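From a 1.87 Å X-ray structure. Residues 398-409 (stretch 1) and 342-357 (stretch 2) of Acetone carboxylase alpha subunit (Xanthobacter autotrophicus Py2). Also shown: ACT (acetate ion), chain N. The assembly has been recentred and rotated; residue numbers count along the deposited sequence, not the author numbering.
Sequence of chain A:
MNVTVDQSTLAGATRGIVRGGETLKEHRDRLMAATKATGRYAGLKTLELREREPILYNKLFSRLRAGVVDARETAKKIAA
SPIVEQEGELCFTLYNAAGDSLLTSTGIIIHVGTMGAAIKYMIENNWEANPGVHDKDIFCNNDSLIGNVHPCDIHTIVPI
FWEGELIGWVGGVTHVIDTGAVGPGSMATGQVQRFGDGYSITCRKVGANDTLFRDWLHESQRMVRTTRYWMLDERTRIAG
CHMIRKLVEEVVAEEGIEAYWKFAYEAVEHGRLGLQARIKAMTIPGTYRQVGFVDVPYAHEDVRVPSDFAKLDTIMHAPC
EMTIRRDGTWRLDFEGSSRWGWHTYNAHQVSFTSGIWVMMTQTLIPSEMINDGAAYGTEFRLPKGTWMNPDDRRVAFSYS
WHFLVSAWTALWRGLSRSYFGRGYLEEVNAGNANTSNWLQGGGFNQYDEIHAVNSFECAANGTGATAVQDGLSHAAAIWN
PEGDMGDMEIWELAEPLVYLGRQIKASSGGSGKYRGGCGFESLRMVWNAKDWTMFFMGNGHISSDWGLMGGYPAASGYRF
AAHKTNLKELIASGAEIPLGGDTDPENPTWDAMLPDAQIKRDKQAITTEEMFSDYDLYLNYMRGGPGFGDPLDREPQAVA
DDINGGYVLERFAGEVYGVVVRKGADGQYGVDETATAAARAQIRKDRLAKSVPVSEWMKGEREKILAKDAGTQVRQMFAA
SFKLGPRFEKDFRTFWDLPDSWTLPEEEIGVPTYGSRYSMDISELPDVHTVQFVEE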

ATOM      1  N   SER A 398       9.643  -5.831   7.024  1.00 11.82           N
ATOM      2  CA  SER A 398       8.638  -6.317   8.023  1.00 11.81           C
ATOM      3  C   SER A 398       9.243  -7.042   9.228  1.00 11.49           C
ATOM      4  O   SER A 398       8.668  -6.981  10.314  1.00 11.61           O
ATOM      5  CB  SER A 398       7.567  -7.239   7.397  1.00 12.12           C
ATOM      6  OG  SER A 398       6.596  -6.489   6.660  1.00 12.74           O
ATOM      7  N   TYR A 399      10.341  -7.780   9.034  1.00 11.42           N
ATOM      8  CA  TYR A 399      11.021  -8.471  10.128  1.00 11.42           C
ATOM      9  C   TYR A 399      12.518  -8.085  10.235  1.00 11.65           C
ATOM     10  O   TYR A 399      13.416  -8.933  10.325  1.00 11.62           O
ATOM     11  CB  TYR A 399      10.787  -9.991  10.118  1.00 11.42           C
ATOM     12  CG  TYR A 399      11.301 -10.625  11.407  1.00 11.10           C
ATOM     13  CD1 TYR A 399      11.033 -10.068  12.636  1.00 10.97           C
ATOM     14  CD2 TYR A 399      12.092 -11.765  11.369  1.00 11.09           C
ATOM     15  CE1 TYR A 399      11.534 -10.629  13.819  1.00 11.11           C
ATOM     16  CE2 TYR A 399      12.613 -12.338  12.543  1.00 11.02           C
ATOM     17  CZ  TYR A 399      12.351 -11.761  13.753  1.00 10.99           C
ATOM     18  OH  TYR A 399      12.872 -12.293  14.923  1.00 11.13           O
ATOM     19  N   SER A 400      12.718  -6.762  10.228  1.00 11.68           N
ATOM     20  CA  SER A 400      14.010  -6.100  10.445  1.00 12.05           C
ATOM     21  C   SER A 400      14.817  -6.733  11.594  1.00 11.68           C
ATOM     22  O   SER A 400      16.051  -6.881  11.533  1.00 11.52           O
ATOM     23  CB  SER A 400      13.736  -4.635  10.832  1.00 12.44           C
ATOM     24  OG  SER A 400      14.807  -3.911  10.325  1.00 13.97           O
ATOM     25  N   TRP A 401      14.098  -7.054  12.653  1.00 11.43           N
ATOM     26  CA  TRP A 401      14.697  -7.637  13.863  1.00 11.50           C
ATOM     27  C   TRP A 401      15.565  -8.852  13.614  1.00 11.37           C
ATOM     28  O   TRP A 401      16.509  -9.047  14.355  1.00 11.69           O
ATOM     29  CB  TRP A 401      13.613  -8.060  14.885  1.00 11.43           C
ATOM     30  CG  TRP A 401      12.675  -6.982  15.358  1.00 11.45           C
ATOM     31  CD1 TRP A 401      11.327  -6.942  15.167  1.00 11.53           C
ATOM     32  CD2 TRP A 401      13.011  -5.841  16.163  1.00 11.54           C
ATOM     33  NE1 TRP A 401      10.781  -5.861  15.839  1.00 11.58           N
ATOM     34  CE2 TRP A 401      11.792  -5.148  16.431  1.00 11.70           C
ATOM     35  CE3 TRP A 401      14.206  -5.329  16.687  1.00 11.42           C
ATOM     36  CZ2 TRP A 401      11.756  -3.976  17.172  1.00 11.70           C
ATOM     37  CZ3 TRP A 401      14.148  -4.162  17.445  1.00 11.63           C
ATOM     38  CH2 TRP A 401      12.934  -3.503  17.687  1.00 11.68           C
ATOM     39  N   HIS A 402      15.233  -9.694  12.648  1.00 11.41           N
ATOM     40  CA  HIS A 402      16.013 -10.954  12.397  1.00 11.44           C
ATOM     41  C   HIS A 402      17.524 -10.678  12.315  1.00 11.53           C
ATOM     42  O   HIS A 402      18.347 -11.360  12.960  1.00 11.38           O
ATOM     43  CB  HIS A 402      15.537 -11.589  11.104  1.00 11.56           C
ATOM     44  CG  HIS A 402      16.058 -12.966  10.835  1.00 11.56           C
ATOM     45  ND1 HIS A 402      15.954 -13.996  11.737  1.00 11.56           N
ATOM     46  CD2 HIS A 402      16.646 -13.491   9.732  1.00 11.73           C
ATOM     47  CE1 HIS A 402      16.468 -15.099  11.213  1.00 11.69           C
ATOM     48  NE2 HIS A 402      16.892 -14.818   9.990  1.00 11.79           N
ATOM     49  N   PHE A 403      17.857  -9.623  11.548  1.00 11.56           N
ATOM     50  CA  PHE A 403      19.243  -9.153  11.442  1.00 11.47           C
ATOM     51  C   PHE A 403      19.666  -8.299  12.621  1.00 11.42           C
ATOM     52  O   PHE A 403      20.760  -8.483  13.178  1.00 11.51           O
ATOM     53  CB  PHE A 403      19.443  -8.378  10.113  1.00 11.61           C
ATOM     54  CG  PHE A 403      19.504  -9.259   8.862  1.00 11.59           C
ATOM     55  CD1 PHE A 403      19.208 -10.643   8.876  1.00 11.68           C
ATOM     56  CD2 PHE A 403      19.870  -8.676   7.660  1.00 11.72           C
ATOM     57  CE1 PHE A 403      19.287 -11.394   7.703  1.00 11.71           C
ATOM     58  CE2 PHE A 403      19.946  -9.413   6.502  1.00 11.91           C
ATOM     59  CZ  PHE A 403      19.647 -10.779   6.516  1.00 11.83           C
ATOM     60  N   LEU A 404      18.819  -7.354  13.011  1.00 11.27           N
ATOM     61  CA  LEU A 404      19.172  -6.398  14.079  1.00 11.38           C
ATOM     62  C   LEU A 404      19.578  -7.071  15.408  1.00 11.34           C
ATOM     63  O   LEU A 404      20.641  -6.785  15.950  1.00 11.03           O
ATOM     64  CB  LEU A 404      17.996  -5.413  14.342  1.00 11.52           C
ATOM     65  CG  LEU A 404      17.656  -4.374  13.243  1.00 11.68           C
ATOM     66  CD1 LEU A 404      16.380  -3.616  13.596  1.00 11.76           C
ATOM     67  CD2 LEU A 404      18.793  -3.381  13.035  1.00 11.86           C
ATOM     68  N   VAL A 405      18.723  -7.976  15.913  1.00 11.53           N
ATOM     69  CA  VAL A 405      18.975  -8.621  17.230  1.00 11.75           C
ATOM     70  C   VAL A 405      20.194  -9.561  17.176  1.00 11.96           C
ATOM     71  O   VAL A 405      20.826  -9.821  18.222  1.00 11.96           O
ATOM     72  CB  VAL A 405      17.748  -9.382  17.793  1.00 11.77           C
ATOM     73  CG1 VAL A 405      16.520  -8.487  17.836  1.00 11.77           C
ATOM     74  CG2 VAL A 405      17.456 -10.648  17.012  1.00 11.83           C
ATOM     75  N   SER A 406      20.524 -10.032  15.958  1.00 11.94           N
ATOM     76  CA  SER A 406      21.632 -10.943  15.729  1.00 11.87           C
ATOM     77  C   SER A 406      22.989 -10.193  15.632  1.00 11.99           C
ATOM     78  O   SER A 406      24.036 -10.774  15.905  1.00 11.77           O
ATOM     79  CB  SER A 406      21.379 -11.750  14.433  1.00 11.83           C
ATOM     80  OG  SER A 406      20.233 -12.600  14.524  1.00 11.87           O
ATOM     81  N   ALA A 407      22.960  -8.914  15.254  1.00 11.98           N
ATOM     82  CA  ALA A 407      24.151  -8.050  15.278  1.00 12.28           C
ATOM     83  C   ALA A 407      24.398  -7.399  16.641  1.00 12.33           C
ATOM     84  O   ALA A 407      25.546  -7.307  17.074  1.00 12.43           O
ATOM     85  CB  ALA A 407      24.016  -6.979  14.203  1.00 12.27           C
ATOM     86  N   TRP A 408      23.341  -6.983  17.347  1.00 12.29           N
ATOM     87  CA  TRP A 408      23.506  -6.283  18.639  1.00 12.37           C
ATOM     88  C   TRP A 408      24.094  -7.177  19.751  1.00 12.46           C
ATOM     89  O   TRP A 408      24.833  -6.681  20.624  1.00 12.59           O
ATOM     90  CB  TRP A 408      22.207  -5.650  19.130  1.00 12.29           C
ATOM     91  CG  TRP A 408      21.606  -4.584  18.252  1.00 12.44           C
ATOM     92  CD1 TRP A 408      22.266  -3.685  17.481  1.00 12.65           C
ATOM     93  CD2 TRP A 408      20.201  -4.309  18.079  1.00 12.40           C
ATOM     94  NE1 TRP A 408      21.364  -2.869  16.803  1.00 12.52           N
ATOM     95  CE2 TRP A 408      20.093  -3.250  17.159  1.00 12.47           C
ATOM     96  CE3 TRP A 408      19.033  -4.870  18.606  1.00 12.41           C
ATOM     97  CZ2 TRP A 408      18.862  -2.731  16.765  1.00 12.39           C
ATOM     98  CZ3 TRP A 408      17.803  -4.328  18.223  1.00 12.57           C
ATOM     99  CH2 TRP A 408      17.725  -3.288  17.297  1.00 12.41           C
ATOM    100  N   THR A 409      23.787  -8.467  19.726  1.00 12.41           N
ATOM    101  CA  THR A 409      24.224  -9.392  20.787  1.00 12.74           C
ATOM    102  C   THR A 409      25.751  -9.404  21.006  1.00 12.87           C
ATOM    103  O   THR A 409      26.210  -9.477  22.142  1.00 12.72           O
ATOM    104  CB  THR A 409      23.643 -10.810  20.594  1.00 13.03           C
ATOM    105  OG1 THR A 409      23.822 -11.600  21.787  1.00 13.34           O
ATOM    106  CG2 THR A 409      24.271 -11.498  19.403  1.00 13.21           C
TER
HETATM  107  C   ACT N 802       8.369  -4.964  18.008  1.00 13.46           C
HETATM  108  O   ACT N 802       8.320  -5.304  16.804  1.00 13.13           O
HETATM  109  OXT ACT N 802       7.838  -3.897  18.384  1.00 13.94           O
HETATM  110  CH3 ACT N 802       9.071  -5.854  18.999  1.00 13.57           C
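Stretch 2 (342-357) WHTYNAHQVSFTSGIW

Stretch 2 runs beside stretch 1 first as an irregular segment, 342-348, then as a helix from Gln349 whose axis crosses that of the helix of stretch 1 at -42°, 10.4 Å away at closest approach, both pointing broadly the same way. His348, chi1 t, caps the helix: its ND1 accepts from Val350 N at 3.1 Å.

The loop fits the turn of stretch 1. Tyr399 N donates to Thr344 O (2.8 Å), and Ser400 OG to Asn346 O (2.7 Å), a small hydroxyl satisfying a loop carbonyl. Tyr345, with the largest covered area, has chi1 at -38°, which lays one ring face against His402, whose ring edge points at it (centroids 4.7 Å apart). Tyr345 CB sits over the face of the Phe403 ring, 3.6 Å from its centroid. His343, chi1 p, turns its ND1 back to accept from Tyr345 N at 3.2 Å, bracing the loop.

Leu404 (m, t) bridges loop and helix: CD2 is 3.7 Å from Ala347 CB in the loop and 3.8 Å from Phe352 CD1 in the helix. Phe352, chi1 t, has a sideways CA-to-CB bond, but its ring end comes nearer to stretch 1, where CE1 meets Ala407 CB at 3.9 Å. Trp408, chi1 m, lies flat over Gly355, CZ2 to CA 3.3 Å; a CB there would clash with CZ2. Trp408 NE1 donates to Phe352 O (3.1 Å), so the indole's polar atom is satisfied within an apolar contact.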

ATOM      1  N   TRP A 342      16.894  -9.686  -0.804  1.00 11.91           N
ATOM      2  CA  TRP A 342      15.518  -9.856  -1.253  1.00 11.93           C
ATOM      3  C   TRP A 342      14.757 -10.734  -0.235  1.00 11.67           C
ATOM      4  O   TRP A 342      14.598 -11.939  -0.393  1.00 11.57           O
ATOM      5  CB  TRP A 342      15.445 -10.424  -2.674  1.00 12.27           C
ATOM      6  CG  TRP A 342      16.211  -9.634  -3.702  1.00 12.60           C
ATOM      7  CD1 TRP A 342      17.381 -10.019  -4.316  1.00 12.74           C
ATOM      8  CD2 TRP A 342      15.896  -8.342  -4.229  1.00 12.74           C
ATOM      9  NE1 TRP A 342      17.803  -9.051  -5.192  1.00 12.90           N
ATOM     10  CE2 TRP A 342      16.912  -8.004  -5.153  1.00 12.88           C
ATOM     11  CE3 TRP A 342      14.870  -7.425  -4.000  1.00 12.80           C
ATOM     12  CZ2 TRP A 342      16.907  -6.804  -5.873  1.00 13.08           C
ATOM     13  CZ3 TRP A 342      14.862  -6.244  -4.716  1.00 13.09           C
ATOM     14  CH2 TRP A 342      15.887  -5.938  -5.646  1.00 13.14           C
ATOM     15  N   HIS A 343      14.352 -10.060   0.841  1.00 11.49           N
ATOM     16  CA  HIS A 343      13.734 -10.651   2.034  1.00 11.35           C
ATOM     17  C   HIS A 343      13.209  -9.482   2.888  1.00 11.25           C
ATOM     18  O   HIS A 343      13.321  -8.329   2.471  1.00 10.89           O
ATOM     19  CB  HIS A 343      14.747 -11.538   2.770  1.00 11.25           C
ATOM     20  CG  HIS A 343      16.063 -10.878   3.042  1.00 11.10           C
ATOM     21  ND1 HIS A 343      16.188  -9.756   3.828  1.00 11.08           N
ATOM     22  CD2 HIS A 343      17.321 -11.178   2.634  1.00 11.21           C
ATOM     23  CE1 HIS A 343      17.457  -9.382   3.893  1.00 11.08           C
ATOM     24  NE2 HIS A 343      18.163 -10.223   3.160  1.00 11.12           N
ATOM     25  N   THR A 344      12.679  -9.785   4.079  1.00 11.22           N
ATOM     26  CA  THR A 344      12.083  -8.764   4.978  1.00 11.23           C
ATOM     27  C   THR A 344      12.944  -8.393   6.202  1.00 11.18           C
ATOM     28  O   THR A 344      12.426  -7.838   7.180  1.00 11.40           O
ATOM     29  CB  THR A 344      10.667  -9.212   5.426  1.00 11.23           C
ATOM     30  OG1 THR A 344      10.717 -10.464   6.112  1.00 11.23           O
ATOM     31  CG2 THR A 344       9.757  -9.354   4.205  1.00 11.31           C
ATOM     32  N   TYR A 345      14.263  -8.586   6.102  1.00 11.22           N
ATOM     33  CA  TYR A 345      15.222  -8.482   7.244  1.00 11.03           C
ATOM     34  C   TYR A 345      16.172  -7.274   7.140  1.00 11.06           C
ATOM     35  O   TYR A 345      17.073  -7.112   8.010  1.00 11.10           O
ATOM     36  CB  TYR A 345      16.014  -9.832   7.458  1.00 11.08           C
ATOM     37  CG  TYR A 345      15.106 -11.049   7.223  1.00 11.10           C
ATOM     38  CD1 TYR A 345      13.891 -11.163   7.903  1.00 11.01           C
ATOM     39  CD2 TYR A 345      15.467 -12.077   6.339  1.00 11.23           C
ATOM     40  CE1 TYR A 345      13.024 -12.202   7.659  1.00 11.12           C
ATOM     41  CE2 TYR A 345      14.591 -13.144   6.089  1.00 11.35           C
ATOM     42  CZ  TYR A 345      13.378 -13.208   6.743  1.00 11.25           C
ATOM     43  OH  TYR A 345      12.479 -14.219   6.470  1.00 11.54           O
ATOM     44  N   ASN A 346      15.989  -6.412   6.138  1.00 10.94           N
ATOM     45  CA  ASN A 346      16.803  -5.226   5.969  1.00 10.95           C
ATOM     46  C   ASN A 346      16.506  -4.144   7.022  1.00 10.98           C
ATOM     47  O   ASN A 346      15.427  -4.167   7.663  1.00 10.81           O
ATOM     48  CB  ASN A 346      16.585  -4.646   4.557  1.00 11.01           C
ATOM     49  CG  ASN A 346      16.830  -5.686   3.474  1.00 11.10           C
ATOM     50  OD1 ASN A 346      17.968  -6.072   3.236  1.00 11.15           O
ATOM     51  ND2 ASN A 346      15.759  -6.192   2.857  1.00 11.08           N
ATOM     52  N   ALA A 347      17.431  -3.200   7.204  1.00 10.95           N
ATOM     53  CA  ALA A 347      17.239  -2.147   8.189  1.00 11.16           C
ATOM     54  C   ALA A 347      17.640  -0.743   7.685  1.00 11.43           C
ATOM     55  O   ALA A 347      17.526  -0.448   6.451  1.00 11.72           O
ATOM     56  CB  ALA A 347      17.949  -2.555   9.517  1.00 11.05           C
ATOM     57  N   HIS A 348      17.999   0.151   8.600  1.00 11.61           N
ATOM     58  CA  HIS A 348      18.266   1.553   8.300  1.00 11.85           C
ATOM     59  C   HIS A 348      19.235   2.056   9.359  1.00 11.92           C
ATOM     60  O   HIS A 348      19.277   1.489  10.470  1.00 11.84           O
ATOM     61  CB  HIS A 348      16.950   2.334   8.333  1.00 11.93           C
ATOM     62  CG  HIS A 348      17.029   3.752   7.850  1.00 12.07           C
ATOM     63  ND1 HIS A 348      17.487   4.775   8.643  1.00 12.18           N
ATOM     64  CD2 HIS A 348      16.605   4.336   6.702  1.00 12.26           C
ATOM     65  CE1 HIS A 348      17.401   5.926   7.986  1.00 12.39           C
ATOM     66  NE2 HIS A 348      16.856   5.687   6.809  1.00 12.38           N
ATOM     67  N   GLN A 349      20.021   3.079   9.027  1.00 11.94           N
ATOM     68  CA  GLN A 349      21.000   3.624   9.975  1.00 12.26           C
ATOM     69  C   GLN A 349      20.363   4.049  11.319  1.00 12.25           C
ATOM     70  O   GLN A 349      20.941   3.837  12.374  1.00 12.67           O
ATOM     71  CB  GLN A 349      21.864   4.737   9.320  1.00 12.50           C
ATOM     72  CG  GLN A 349      21.137   6.058   9.049  1.00 12.78           C
ATOM     73  CD  GLN A 349      22.107   7.110   8.497  1.00 13.31           C
ATOM     74  OE1 GLN A 349      22.519   8.014   9.198  1.00 13.26           O
ATOM     75  NE2 GLN A 349      22.478   6.969   7.247  1.00 13.63           N
ATOM     76  N   VAL A 350      19.183   4.641  11.281  1.00 12.25           N
ATOM     77  CA  VAL A 350      18.457   5.064  12.479  1.00 12.22           C
ATOM     78  C   VAL A 350      18.027   3.883  13.364  1.00 11.98           C
ATOM     79  O   VAL A 350      18.280   3.908  14.578  1.00 11.91           O
ATOM     80  CB  VAL A 350      17.209   5.928  12.125  1.00 12.45           C
ATOM     81  CG1 VAL A 350      16.366   6.190  13.359  1.00 12.56           C
ATOM     82  CG2 VAL A 350      17.609   7.259  11.461  1.00 12.64           C
ATOM     83  N   SER A 351      17.346   2.879  12.800  1.00 11.55           N
ATOM     84  CA  SER A 351      16.925   1.737  13.612  1.00 11.32           C
ATOM     85  C   SER A 351      18.137   0.941  14.155  1.00 11.28           C
ATOM     86  O   SER A 351      18.114   0.492  15.296  1.00 10.68           O
ATOM     87  CB  SER A 351      15.969   0.824  12.832  1.00 11.22           C
ATOM     88  OG  SER A 351      16.568   0.314  11.629  1.00 11.21           O
ATOM     89  N   PHE A 352      19.180   0.774  13.327  1.00 11.31           N
ATOM     90  CA  PHE A 352      20.366   0.080  13.774  1.00 11.51           C
ATOM     91  C   PHE A 352      21.064   0.770  14.962  1.00 11.65           C
ATOM     92  O   PHE A 352      21.341   0.121  15.977  1.00 11.75           O
ATOM     93  CB  PHE A 352      21.368  -0.119  12.624  1.00 11.68           C
ATOM     94  CG  PHE A 352      22.561  -0.976  12.998  1.00 11.77           C
ATOM     95  CD1 PHE A 352      22.452  -2.352  12.992  1.00 11.85           C
ATOM     96  CD2 PHE A 352      23.740  -0.405  13.369  1.00 11.92           C
ATOM     97  CE1 PHE A 352      23.543  -3.158  13.366  1.00 11.87           C
ATOM     98  CE2 PHE A 352      24.860  -1.205  13.702  1.00 12.19           C
ATOM     99  CZ  PHE A 352      24.746  -2.575  13.723  1.00 12.04           C
ATOM    100  N   THR A 353      21.319   2.066  14.856  1.00 11.86           N
ATOM    101  CA  THR A 353      22.006   2.823  15.912  1.00 11.86           C
ATOM    102  C   THR A 353      21.114   3.091  17.162  1.00 12.02           C
ATOM    103  O   THR A 353      21.626   3.113  18.324  1.00 12.06           O
ATOM    104  CB  THR A 353      22.603   4.134  15.385  1.00 12.01           C
ATOM    105  OG1 THR A 353      21.575   4.994  14.878  1.00 11.97           O
ATOM    106  CG2 THR A 353      23.673   3.866  14.305  1.00 11.98           C
ATOM    107  N   SER A 354      19.812   3.283  16.944  1.00 11.88           N
ATOM    108  CA  SER A 354      18.843   3.407  18.061  1.00 11.97           C
ATOM    109  C   SER A 354      18.785   2.129  18.924  1.00 11.84           C
ATOM    110  O   SER A 354      18.678   2.217  20.164  1.00 11.80           O
ATOM    111  CB  SER A 354      17.445   3.832  17.587  1.00 11.95           C
ATOM    112  OG  SER A 354      17.506   5.113  16.974  1.00 12.18           O
ATOM    113  N   GLY A 355      18.904   0.959  18.286  1.00 11.66           N
ATOM    114  CA  GLY A 355      18.988  -0.288  19.036  1.00 11.80           C
ATOM    115  C   GLY A 355      20.256  -0.438  19.877  1.00 11.98           C
ATOM    116  O   GLY A 355      20.221  -1.030  20.970  1.00 12.16           O
ATOM    117  N   ILE A 356      21.387   0.075  19.371  1.00 11.97           N
ATOM    118  CA  ILE A 356      22.615   0.114  20.182  1.00 12.03           C
ATOM    119  C   ILE A 356      22.384   0.999  21.420  1.00 12.17           C
ATOM    120  O   ILE A 356      22.828   0.647  22.537  1.00 12.21           O
ATOM    121  CB  ILE A 356      23.839   0.552  19.357  1.00 12.03           C
ATOM    122  CG1 ILE A 356      24.141  -0.488  18.261  1.00 11.94           C
ATOM    123  CG2 ILE A 356      25.092   0.741  20.271  1.00 12.15           C
ATOM    124  CD1 ILE A 356      25.102  -0.002  17.155  1.00 12.02           C
ATOM    125  N   TRP A 357      21.669   2.111  21.234  1.00 12.47           N
ATOM    126  CA  TRP A 357      21.282   3.016  22.333  1.00 12.74           C
ATOM    127  C   TRP A 357      20.406   2.282  23.353  1.00 12.85           C
ATOM    128  O   TRP A 357      20.654   2.390  24.557  1.00 13.02           O
ATOM    129  CB  TRP A 357      20.636   4.301  21.779  1.00 12.83           C
ATOM    130  CG  TRP A 357      20.105   5.243  22.806  1.00 13.10           C
ATOM    131  CD1 TRP A 357      20.767   6.272  23.385  1.00 13.44           C
ATOM    132  CD2 TRP A 357      18.802   5.226  23.389  1.00 13.17           C
ATOM    133  NE1 TRP A 357      19.948   6.929  24.291  1.00 13.67           N
ATOM    134  CE2 TRP A 357      18.724   6.308  24.293  1.00 13.55           C
ATOM    135  CE3 TRP A 357      17.656   4.436  23.189  1.00 13.14           C
ATOM    136  CZ2 TRP A 357      17.555   6.600  25.017  1.00 13.42           C
ATOM    137  CZ3 TRP A 357      16.510   4.704  23.904  1.00 13.17           C
ATOM    138  CH2 TRP A 357      16.473   5.774  24.823  1.00 13.33           C
TER
HETATM  139  O   HOH W   1      14.583  -0.901   9.947  1.00 11.71           O